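Local coordinates for suppressor of fused family protein (Neisseria gonorrhoeae, PDB 3K5J) that is of unknown function but resembles the N-terminal domain of human Suppressor of fused and may, like it, act through protein binding, at residues F24-G29 against E77-L82; K100-G105 against F138-I143. All coordinates share one frame; numbering follows the deposited sequence.

Contact 1: residues F24-G29 against E77-L82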
# COMPACT_ATOMS: atom_id res chain seq x y z
N PHE A 24 7.24 -6.27 -12.07
CA PHE A 24 8.62 -6.34 -11.56
C PHE A 24 8.81 -7.65 -10.83
O PHE A 24 7.88 -8.21 -10.21
CB PHE A 24 8.90 -5.20 -10.62
CG PHE A 24 8.77 -3.85 -11.27
CD1 PHE A 24 9.85 -3.33 -11.96
CD2 PHE A 24 7.61 -3.15 -11.25
CE1 PHE A 24 9.76 -2.09 -12.56
CE2 PHE A 24 7.53 -1.89 -11.88
CZ PHE A 24 8.58 -1.40 -12.53
N THR A 25 10.04 -8.16 -10.90
CA THR A 25 10.45 -9.40 -10.27
C THR A 25 11.84 -9.26 -9.64
O THR A 25 12.54 -8.27 -9.87
CB THR A 25 10.50 -10.56 -11.32
OG1 THR A 25 11.53 -10.26 -12.26
CG2 THR A 25 9.17 -10.80 -12.06
N TRP A 26 12.21 -10.26 -8.84
CA TRP A 26 13.55 -10.34 -8.24
C TRP A 26 14.23 -11.64 -8.63
O TRP A 26 13.62 -12.71 -8.64
CB TRP A 26 13.49 -10.27 -6.72
CG TRP A 26 13.19 -8.91 -6.18
CD1 TRP A 26 14.09 -8.05 -5.61
CD2 TRP A 26 11.90 -8.24 -6.10
NE1 TRP A 26 13.45 -6.89 -5.20
CE2 TRP A 26 12.12 -6.97 -5.51
CE3 TRP A 26 10.60 -8.55 -6.49
CZ2 TRP A 26 11.09 -6.07 -5.26
CZ3 TRP A 26 9.59 -7.63 -6.29
CH2 TRP A 26 9.86 -6.39 -5.70
N THR A 27 15.52 -11.54 -8.93
CA THR A 27 16.36 -12.73 -9.09
C THR A 27 17.45 -12.79 -8.00
O THR A 27 18.11 -13.79 -7.87
CB THR A 27 16.98 -12.80 -10.50
OG1 THR A 27 17.79 -11.64 -10.72
CG2 THR A 27 15.92 -12.92 -11.59
N LEU A 28 17.54 -11.75 -7.18
CA LEU A 28 18.43 -11.63 -6.08
C LEU A 28 17.73 -10.84 -5.00
O LEU A 28 17.02 -9.90 -5.32
CB LEU A 28 19.62 -10.77 -6.57
CG LEU A 28 20.91 -10.71 -5.83
CD1 LEU A 28 21.60 -12.05 -6.02
CD2 LEU A 28 21.67 -9.56 -6.44
N GLY A 29 17.95 -11.17 -3.75
CA GLY A 29 17.33 -10.39 -2.65
C GLY A 29 16.50 -11.22 -1.68
O GLY A 29 16.36 -12.45 -1.86
N GLU A 77 11.18 3.66 -5.00
CA GLU A 77 11.04 3.56 -3.56
C GLU A 77 9.91 2.60 -3.17
O GLU A 77 10.01 1.87 -2.17
CB GLU A 77 10.81 4.95 -2.95
CG GLU A 77 12.06 5.84 -3.01
CD GLU A 77 11.73 7.32 -2.78
OE1 GLU A 77 10.99 7.89 -3.61
OE2 GLU A 77 12.23 7.87 -1.77
N HIS A 78 8.83 2.63 -3.93
CA HIS A 78 7.69 1.80 -3.57
C HIS A 78 7.90 0.32 -3.84
O HIS A 78 7.32 -0.54 -3.14
CB HIS A 78 6.42 2.33 -4.25
CG HIS A 78 6.15 3.76 -3.91
ND1 HIS A 78 6.23 4.24 -2.62
CD2 HIS A 78 5.84 4.82 -4.70
CE1 HIS A 78 5.94 5.54 -2.64
NE2 HIS A 78 5.72 5.91 -3.89
N ILE A 79 8.70 0.01 -4.85
CA ILE A 79 9.07 -1.35 -5.14
C ILE A 79 9.90 -1.90 -3.96
O ILE A 79 9.65 -3.01 -3.46
CB ILE A 79 9.86 -1.47 -6.47
CG1 ILE A 79 9.03 -0.92 -7.63
CG2 ILE A 79 10.21 -2.90 -6.74
CD1 ILE A 79 9.82 -0.74 -8.93
N GLU A 80 10.85 -1.08 -3.50
CA GLU A 80 11.73 -1.43 -2.40
C GLU A 80 10.91 -1.63 -1.10
O GLU A 80 11.09 -2.61 -0.35
CB GLU A 80 12.77 -0.30 -2.21
CG GLU A 80 13.70 -0.03 -3.40
CD GLU A 80 14.26 1.41 -3.50
OE1 GLU A 80 14.05 2.26 -2.57
OE2 GLU A 80 14.90 1.69 -4.57
N THR A 81 9.99 -0.72 -0.85
CA THR A 81 9.13 -0.77 0.35
C THR A 81 8.30 -2.04 0.35
O THR A 81 8.21 -2.74 1.35
CB THR A 81 8.20 0.46 0.40
OG1 THR A 81 9.01 1.61 0.61
CG2 THR A 81 7.16 0.36 1.48
N LEU A 82 7.70 -2.36 -0.80
CA LEU A 82 6.83 -3.53 -0.85
C LEU A 82 7.61 -4.84 -0.68
O LEU A 82 7.08 -5.77 -0.06
CB LEU A 82 5.97 -3.52 -2.11
CG LEU A 82 4.86 -2.46 -2.13
CD1 LEU A 82 4.22 -2.31 -3.52
CD2 LEU A 82 3.78 -2.74 -1.09

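Contact 2: residues K100-G105 against F138-I143. With SO4 (sulfate ion), chain E.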
# COMPACT_ATOMS: atom_id res chain seq x y z
N LYS A 100 -3.98 -1.90 11.31
CA LYS A 100 -2.63 -1.82 11.86
C LYS A 100 -1.85 -0.72 11.13
O LYS A 100 -2.09 -0.42 9.97
CB LYS A 100 -1.91 -3.16 11.75
CG LYS A 100 -2.51 -4.35 12.50
CD LYS A 100 -2.44 -4.10 14.00
CE LYS A 100 -2.79 -5.33 14.74
NZ LYS A 100 -2.67 -5.08 16.26
N THR A 101 -0.88 -0.17 11.84
CA THR A 101 0.11 0.71 11.24
C THR A 101 1.37 -0.06 10.92
O THR A 101 1.72 -1.05 11.59
CB THR A 101 0.46 1.92 12.10
OG1 THR A 101 0.97 1.51 13.37
CG2 THR A 101 -0.73 2.83 12.31
N VAL A 102 2.03 0.42 9.88
CA VAL A 102 3.26 -0.14 9.37
C VAL A 102 4.35 0.92 9.47
O VAL A 102 4.21 1.98 8.89
CB VAL A 102 3.14 -0.55 7.88
CG1 VAL A 102 4.50 -1.02 7.37
CG2 VAL A 102 2.07 -1.58 7.70
N ASN A 103 5.42 0.65 10.21
CA ASN A 103 6.58 1.52 10.26
C ASN A 103 7.46 1.19 9.07
O ASN A 103 8.00 0.08 8.98
CB ASN A 103 7.34 1.34 11.61
CG ASN A 103 8.43 2.38 11.81
OD1 ASN A 103 8.92 3.03 10.86
ND2 ASN A 103 8.82 2.54 13.11
N ILE A 104 7.61 2.13 8.15
CA ILE A 104 8.40 1.95 6.94
C ILE A 104 9.89 1.97 7.23
O ILE A 104 10.68 1.46 6.42
CB ILE A 104 8.02 3.08 5.91
CG1 ILE A 104 6.50 3.10 5.71
CG2 ILE A 104 8.77 2.96 4.59
CD1 ILE A 104 6.02 4.34 4.91
N GLY A 105 10.26 2.60 8.33
CA GLY A 105 11.67 2.70 8.75
C GLY A 105 12.43 3.81 8.06
O GLY A 105 13.67 3.92 8.21
N PHE A 138 -5.68 -4.13 0.11
CA PHE A 138 -5.70 -3.07 1.11
C PHE A 138 -4.75 -1.93 0.73
O PHE A 138 -3.69 -2.14 0.15
CB PHE A 138 -5.34 -3.60 2.53
CG PHE A 138 -6.31 -4.59 3.11
CD1 PHE A 138 -7.62 -4.66 2.70
CD2 PHE A 138 -5.86 -5.50 4.02
CE1 PHE A 138 -8.48 -5.56 3.29
CE2 PHE A 138 -6.72 -6.45 4.59
CZ PHE A 138 -8.03 -6.46 4.19
N TRP A 139 -5.14 -0.73 1.14
CA TRP A 139 -4.43 0.52 0.86
C TRP A 139 -3.47 0.87 1.98
O TRP A 139 -3.83 0.92 3.16
CB TRP A 139 -5.49 1.60 0.71
CG TRP A 139 -5.03 2.96 0.44
CD1 TRP A 139 -3.91 3.33 -0.21
CD2 TRP A 139 -5.77 4.15 0.67
NE1 TRP A 139 -3.87 4.69 -0.38
CE2 TRP A 139 -5.00 5.22 0.16
CE3 TRP A 139 -6.99 4.44 1.28
CZ2 TRP A 139 -5.44 6.54 0.21
CZ3 TRP A 139 -7.41 5.74 1.36
CH2 TRP A 139 -6.65 6.77 0.82
N LEU A 140 -2.21 1.07 1.61
CA LEU A 140 -1.20 1.62 2.50
C LEU A 140 -1.27 3.17 2.45
O LEU A 140 -0.69 3.80 1.57
CB LEU A 140 0.17 1.11 2.08
CG LEU A 140 0.43 -0.39 2.24
CD1 LEU A 140 1.72 -0.82 1.60
CD2 LEU A 140 0.32 -0.82 3.69
N LEU A 141 -2.00 3.74 3.40
CA LEU A 141 -2.27 5.17 3.43
C LEU A 141 -1.17 5.85 4.27
O LEU A 141 -1.05 5.55 5.46
CB LEU A 141 -3.64 5.40 4.07
CG LEU A 141 -3.98 6.83 4.50
CD1 LEU A 141 -3.86 7.79 3.31
CD2 LEU A 141 -5.38 6.85 5.13
N PRO A 142 -0.37 6.76 3.69
CA PRO A 142 0.63 7.43 4.54
C PRO A 142 -0.00 8.31 5.61
O PRO A 142 -0.96 9.03 5.33
CB PRO A 142 1.44 8.28 3.56
CG PRO A 142 1.07 7.82 2.20
CD PRO A 142 -0.30 7.20 2.29
N ILE A 143 0.53 8.20 6.84
CA ILE A 143 0.04 9.03 7.93
C ILE A 143 1.21 9.79 8.56
O ILE A 143 2.36 9.39 8.44
CB ILE A 143 -0.72 8.21 9.01
CG1 ILE A 143 0.17 7.25 9.77
CG2 ILE A 143 -1.94 7.45 8.37
CD1 ILE A 143 -0.52 6.53 10.98
S SO4 E . 6.21 1.61 15.56
O1 SO4 E . 6.77 2.59 16.52
O2 SO4 E . 5.39 0.73 16.38
O3 SO4 E . 5.38 2.37 14.57
O4 SO4 E . 7.31 0.82 14.98

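Contact 1: residues F24-G29 against E77-L82
Ile-79, in the first turn of helix 77-91, puts its two branches against two different aromatic rings, Phe-24 and Trp-26, and so makes the whole of this contact. One of the two interactions is CH-pi. The end methyl CD1 sits over the centre of the Phe-24 ring, 3.7 Å from the ring centroid and only 4° off the ring normal, so that all six ring carbons lie at nearly equal distance from it. A first torsion of -58° places CG1 beside the backbone N of Ile-79, and the extended chain beyond it carries CD1 onto that face.

Apolar contact with the indole uses the other branch. CG2 of Ile-79 meets CZ2 of Trp-26 at 3.6 Å, approaching the benzo end of the ring obliquely. The carbonyl O of the same isoleucine lies in the indole plane at its edge, 3.8 Å from CZ2 of Trp-26. A beta-branched side chain suits this place because its branches can serve both rings at once.

No polar bond crosses between the segments; within the helix, Glu-77 O accepts from Thr-81 N at 2.9 Å and from Thr-81 OG1 at 3.0 Å; the two donors come from opposite faces of the carbonyl plane, the hydroxyl 37° out of it. Glu-80, whose CB points away from the aromatic rings, makes a salt bridge to Arg-106.

Around the contact, Phe-24 closes strand 21-24 and gives its carbonyl O to Gln-39 NE2, while Ile-79 also touches Tyr-54. What joins 24-29 and 77-82 directly is apolar contact, a CH-pi contact on Phe-24 and methyl packing on Trp-26, which sets the first turn of helix 77-91 against the end of strand 21-24 and the loop after it, at the protein surface.

Contact 2: residues K100-G105 against F138-I143
Val-102 and Leu-140 have the closest alpha carbons of the two strands, 8.4 Å apart, too far for direct backbone pairing, and no hydrogen bond joins 100-105 to 138-143. The methyls bridge the interval. CG2 of Val-102 reaches CD2 of Leu-140 at 4.4 Å, a light touch between two branch ends; both residues also pack on Leu-85 of helix 77-91. Farther along, CG2 of Thr-101 meets CD1 of Ile-143 at 3.9 Å, the two side chains crossing at about a right angle. In Ile-143 a first torsion of 67° sets CG1 in the crowded position between backbone N and carbonyl carbon, and the extended chain beyond it delivers CD1 to the threonine methyl. Valine, isoleucine and threonine, branched at CB, suit extended backbone, and threonine here gives its methyl to the buried partner.

The strands are second neighbours in the mixed sheet: strand 116-120 pairs antiparallel with each, so 101-103 and 135-143 run in the same general sense, though splayed, with methyls meeting across it. Backbone hydrogen bonds join Val-102 to Phe-117 of that middle strand, and Leu-140 touches the Phe-117 side chain.

Where strand 101-103 ends, Asn-103 makes an Asx turn: Gly-105 N donates to its OD1 at 2.9 Å, the donor tilted 32° from the amide plane. Glycine suits the positive phi that follows. The other amide end is also used, Asn-103 ND2 giving a nearly straight bond (168°, 3.0 Å) to O4 of a sulfate, probably from the crystallisation liquor, that Arg-148 NH2 holds as well.

How the contacts relate
Contact 1 lies at the surface and contact 2 in the interior, with centres about 17 Å apart, yet helix 77-91 ties them together. Its first turn bears the isoleucine of contact 1, while CD2 of Leu-82 touches CD1 of Leu-140 at 3.9 Å, linking the helix to contact 2. Their chemistry follows their place: the outer contact sets one isoleucine against two partly exposed aromatic rings, the inner one relies on small aliphatic methyls between strands of one sheet. Neither has a hydrogen bond between its segments. Hydrogen bonds at both are made within a segment or to partners beyond it.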